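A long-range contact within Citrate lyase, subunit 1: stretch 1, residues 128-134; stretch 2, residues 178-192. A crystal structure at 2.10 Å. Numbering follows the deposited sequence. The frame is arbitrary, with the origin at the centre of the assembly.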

# COMPACT_ATOMS: atom_id res chain seq x y z
N GLY C 128 3.38 62.00 24.86
CA GLY C 128 2.00 61.67 25.16
C GLY C 128 1.00 62.54 24.44
O GLY C 128 1.24 62.95 23.31
N ASP C 129 -0.12 62.81 25.11
CA ASP C 129 -1.23 63.63 24.59
C ASP C 129 -1.33 64.92 25.38
O ASP C 129 -1.07 64.93 26.58
CB ASP C 129 -2.55 62.86 24.65
CG ASP C 129 -2.45 61.42 24.14
OD1 ASP C 129 -1.82 61.22 23.07
OD2 ASP C 129 -2.97 60.51 24.82
N ASN C 130 -1.69 66.01 24.70
CA ASN C 130 -1.85 67.30 25.35
C ASN C 130 -3.30 67.76 25.23
O ASN C 130 -3.85 67.76 24.14
CB ASN C 130 -0.90 68.34 24.75
CG ASN C 130 0.55 68.00 24.93
OD1 ASN C 130 1.04 67.84 26.05
ND2 ASN C 130 1.27 67.85 23.82
N ILE C 131 -3.92 68.10 26.38
CA ILE C 131 -5.28 68.62 26.46
C ILE C 131 -5.17 70.14 26.65
O ILE C 131 -4.44 70.59 27.51
CB ILE C 131 -6.11 67.94 27.60
CG1 ILE C 131 -6.10 66.39 27.44
CG2 ILE C 131 -7.55 68.51 27.66
CD1 ILE C 131 -6.60 65.60 28.63
N PHE C 132 -5.88 70.90 25.82
CA PHE C 132 -5.89 72.37 25.87
C PHE C 132 -7.27 72.84 26.28
O PHE C 132 -8.26 72.31 25.78
CB PHE C 132 -5.47 72.97 24.51
CG PHE C 132 -4.12 72.47 24.03
CD1 PHE C 132 -2.94 73.04 24.49
CD2 PHE C 132 -4.03 71.41 23.14
CE1 PHE C 132 -1.70 72.56 24.06
CE2 PHE C 132 -2.79 70.92 22.72
CZ PHE C 132 -1.63 71.51 23.18
N PHE C 133 -7.34 73.77 27.24
CA PHE C 133 -8.60 74.30 27.72
C PHE C 133 -8.53 75.80 27.94
O PHE C 133 -7.53 76.32 28.45
CB PHE C 133 -9.06 73.58 29.02
CG PHE C 133 -10.35 74.11 29.62
CD1 PHE C 133 -11.59 73.69 29.15
CD2 PHE C 133 -10.32 75.05 30.65
CE1 PHE C 133 -12.77 74.22 29.67
CE2 PHE C 133 -11.51 75.58 31.17
CZ PHE C 133 -12.72 75.14 30.70
N SER C 134 -9.63 76.50 27.58
CA SER C 134 -9.79 77.94 27.80
C SER C 134 -11.26 78.28 28.05
O SER C 134 -12.15 77.48 27.71
CB SER C 134 -9.23 78.74 26.64
OG SER C 134 -9.13 80.11 26.98
N LEU C 178 -17.61 69.32 36.46
CA LEU C 178 -18.28 68.88 35.23
C LEU C 178 -17.36 68.95 34.03
O LEU C 178 -17.44 68.08 33.17
CB LEU C 178 -19.57 69.69 34.95
CG LEU C 178 -20.79 69.39 35.82
CD1 LEU C 178 -21.72 70.59 35.88
CD2 LEU C 178 -21.52 68.15 35.34
N VAL C 179 -16.48 69.97 33.96
CA VAL C 179 -15.50 70.14 32.88
C VAL C 179 -14.36 69.13 33.06
O VAL C 179 -13.90 68.55 32.08
CB VAL C 179 -15.00 71.61 32.70
CG1 VAL C 179 -14.08 71.72 31.49
CG2 VAL C 179 -16.16 72.58 32.54
N GLU C 180 -13.90 68.92 34.33
CA GLU C 180 -12.85 67.97 34.72
C GLU C 180 -13.27 66.57 34.23
O GLU C 180 -12.49 65.91 33.55
CB GLU C 180 -12.67 67.98 36.25
CG GLU C 180 -11.84 66.85 36.84
CD GLU C 180 -11.81 66.79 38.36
OE1 GLU C 180 -12.85 67.04 39.00
OE2 GLU C 180 -10.73 66.47 38.91
N GLU C 181 -14.53 66.17 34.51
CA GLU C 181 -15.12 64.90 34.12
C GLU C 181 -15.30 64.80 32.60
O GLU C 181 -15.06 63.73 32.03
CB GLU C 181 -16.45 64.68 34.86
CG GLU C 181 -16.28 64.00 36.22
CD GLU C 181 -17.13 64.51 37.37
OE1 GLU C 181 -18.38 64.50 37.25
OE2 GLU C 181 -16.55 64.86 38.42
N PHE C 182 -15.72 65.92 31.95
CA PHE C 182 -15.93 65.96 30.51
C PHE C 182 -14.64 65.81 29.71
O PHE C 182 -14.62 65.05 28.72
CB PHE C 182 -16.72 67.22 30.08
CG PHE C 182 -16.73 67.48 28.59
CD1 PHE C 182 -17.42 66.64 27.73
CD2 PHE C 182 -15.96 68.50 28.05
CE1 PHE C 182 -17.38 66.85 26.35
CE2 PHE C 182 -15.92 68.71 26.67
CZ PHE C 182 -16.63 67.88 25.83
N ILE C 183 -13.57 66.53 30.11
CA ILE C 183 -12.29 66.48 29.37
C ILE C 183 -11.54 65.17 29.66
O ILE C 183 -10.79 64.70 28.80
CB ILE C 183 -11.42 67.76 29.54
CG1 ILE C 183 -10.74 67.86 30.93
CG2 ILE C 183 -12.26 69.04 29.22
CD1 ILE C 183 -9.70 69.01 31.02
N THR C 184 -11.82 64.53 30.85
CA THR C 184 -11.25 63.23 31.23
C THR C 184 -11.86 62.16 30.32
O THR C 184 -11.14 61.29 29.84
CB THR C 184 -11.44 62.97 32.75
OG1 THR C 184 -10.61 63.89 33.47
CG2 THR C 184 -11.07 61.55 33.17
N ALA C 185 -13.19 62.24 30.09
CA ALA C 185 -13.97 61.36 29.22
C ALA C 185 -13.56 61.56 27.76
O ALA C 185 -13.42 60.59 27.01
CB ALA C 185 -15.45 61.65 29.38
N LEU C 186 -13.34 62.83 27.36
CA LEU C 186 -12.93 63.21 26.01
C LEU C 186 -11.57 62.62 25.65
O LEU C 186 -11.40 62.17 24.52
CB LEU C 186 -12.93 64.73 25.81
CG LEU C 186 -12.91 65.22 24.36
CD1 LEU C 186 -14.28 65.09 23.73
CD2 LEU C 186 -12.44 66.66 24.28
N TRP C 187 -10.63 62.58 26.63
CA TRP C 187 -9.32 61.95 26.46
C TRP C 187 -9.47 60.44 26.23
O TRP C 187 -8.80 59.89 25.37
CB TRP C 187 -8.38 62.20 27.65
CG TRP C 187 -7.05 61.53 27.45
CD1 TRP C 187 -6.04 61.95 26.63
CD2 TRP C 187 -6.66 60.25 27.93
NE1 TRP C 187 -5.02 61.03 26.62
CE2 TRP C 187 -5.39 59.96 27.39
CE3 TRP C 187 -7.29 59.29 28.75
CZ2 TRP C 187 -4.70 58.78 27.70
CZ3 TRP C 187 -6.60 58.13 29.06
CH2 TRP C 187 -5.32 57.88 28.54
N ARG C 188 -10.36 59.79 27.00
CA ARG C 188 -10.62 58.35 26.90
C ARG C 188 -11.22 58.06 25.53
O ARG C 188 -10.81 57.11 24.86
CB ARG C 188 -11.55 57.89 28.04
CG ARG C 188 -10.95 58.05 29.43
CD ARG C 188 -11.73 57.23 30.44
NE ARG C 188 -11.55 57.71 31.81
CZ ARG C 188 -10.56 57.35 32.62
NH1 ARG C 188 -9.60 56.53 32.19
NH2 ARG C 188 -10.49 57.84 33.85
N PHE C 189 -12.13 58.93 25.08
CA PHE C 189 -12.75 58.88 23.77
C PHE C 189 -11.69 59.05 22.67
O PHE C 189 -11.69 58.30 21.71
CB PHE C 189 -13.85 59.95 23.70
CG PHE C 189 -14.47 60.20 22.34
CD1 PHE C 189 -15.37 59.30 21.80
CD2 PHE C 189 -14.17 61.36 21.63
CE1 PHE C 189 -15.95 59.54 20.54
CE2 PHE C 189 -14.74 61.60 20.38
CZ PHE C 189 -15.63 60.68 19.84
N TYR C 190 -10.77 60.00 22.85
CA TYR C 190 -9.67 60.30 21.92
C TYR C 190 -8.75 59.06 21.79
O TYR C 190 -8.43 58.62 20.68
CB TYR C 190 -8.89 61.52 22.47
CG TYR C 190 -7.64 61.91 21.72
CD1 TYR C 190 -7.69 62.82 20.67
CD2 TYR C 190 -6.39 61.43 22.11
CE1 TYR C 190 -6.53 63.20 19.99
CE2 TYR C 190 -5.23 61.82 21.45
CZ TYR C 190 -5.31 62.70 20.38
OH TYR C 190 -4.17 63.08 19.72
N SER C 191 -8.37 58.50 22.95
CA SER C 191 -7.48 57.36 23.13
C SER C 191 -8.00 56.03 22.62
O SER C 191 -7.23 55.23 22.10
CB SER C 191 -7.09 57.23 24.60
OG SER C 191 -5.92 57.99 24.82
N ASP C 192 -9.30 55.75 22.82
CA ASP C 192 -9.89 54.48 22.42
C ASP C 192 -10.48 54.48 21.01
O ASP C 192 -10.66 53.39 20.45
CB ASP C 192 -10.94 54.03 23.44
CG ASP C 192 -10.45 53.84 24.88
OD1 ASP C 192 -9.22 53.65 25.07
OD2 ASP C 192 -11.30 53.86 25.80

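A strand packed against a helix illustrates how two different periodicities can be matched. In citrate lyase subunit 1, strand 128-134 and helix 178-192 run roughly antiparallel, at 144°, and their axes approach to 10.4 Å, a spacing that leaves the contact to side chains. Alternation along the strand turns Asp129, Ile131 and Phe133 toward the helix, whereas Asn130 and Phe132 point away. The helix answers with residues three or four apart, held in place by its backbone ladder, as in Ile183 N to Val179 O at 2.8 Å.

Val179 comes first, its CG1 lying 3.4 Å from CE1 of Phe133, a tight apolar contact. One turn on, Ile183 CD1 meets Ile131 CG2 at 4.0 Å, aliphatic against aliphatic. Trp187 CA lies 7.8 Å from Ile131 CA, and this residue joins two kinds of chemistry: its CB packs 4.0 Å from Ile131 CD1, while its indole NE1 donates a hydrogen bond to Asp129 OD2 at 2.8 Å. This bond gives a buried carboxylate oxygen a polar partner beside the apolar contacts. At Tyr190, ring atom CE2 lies 3.8 Å from Asp129 OD1, which meets the ring at its edge; that oxygen is hydrogen-bonded elsewhere in the structure. The contact thus grades from apolar to polar along the helix.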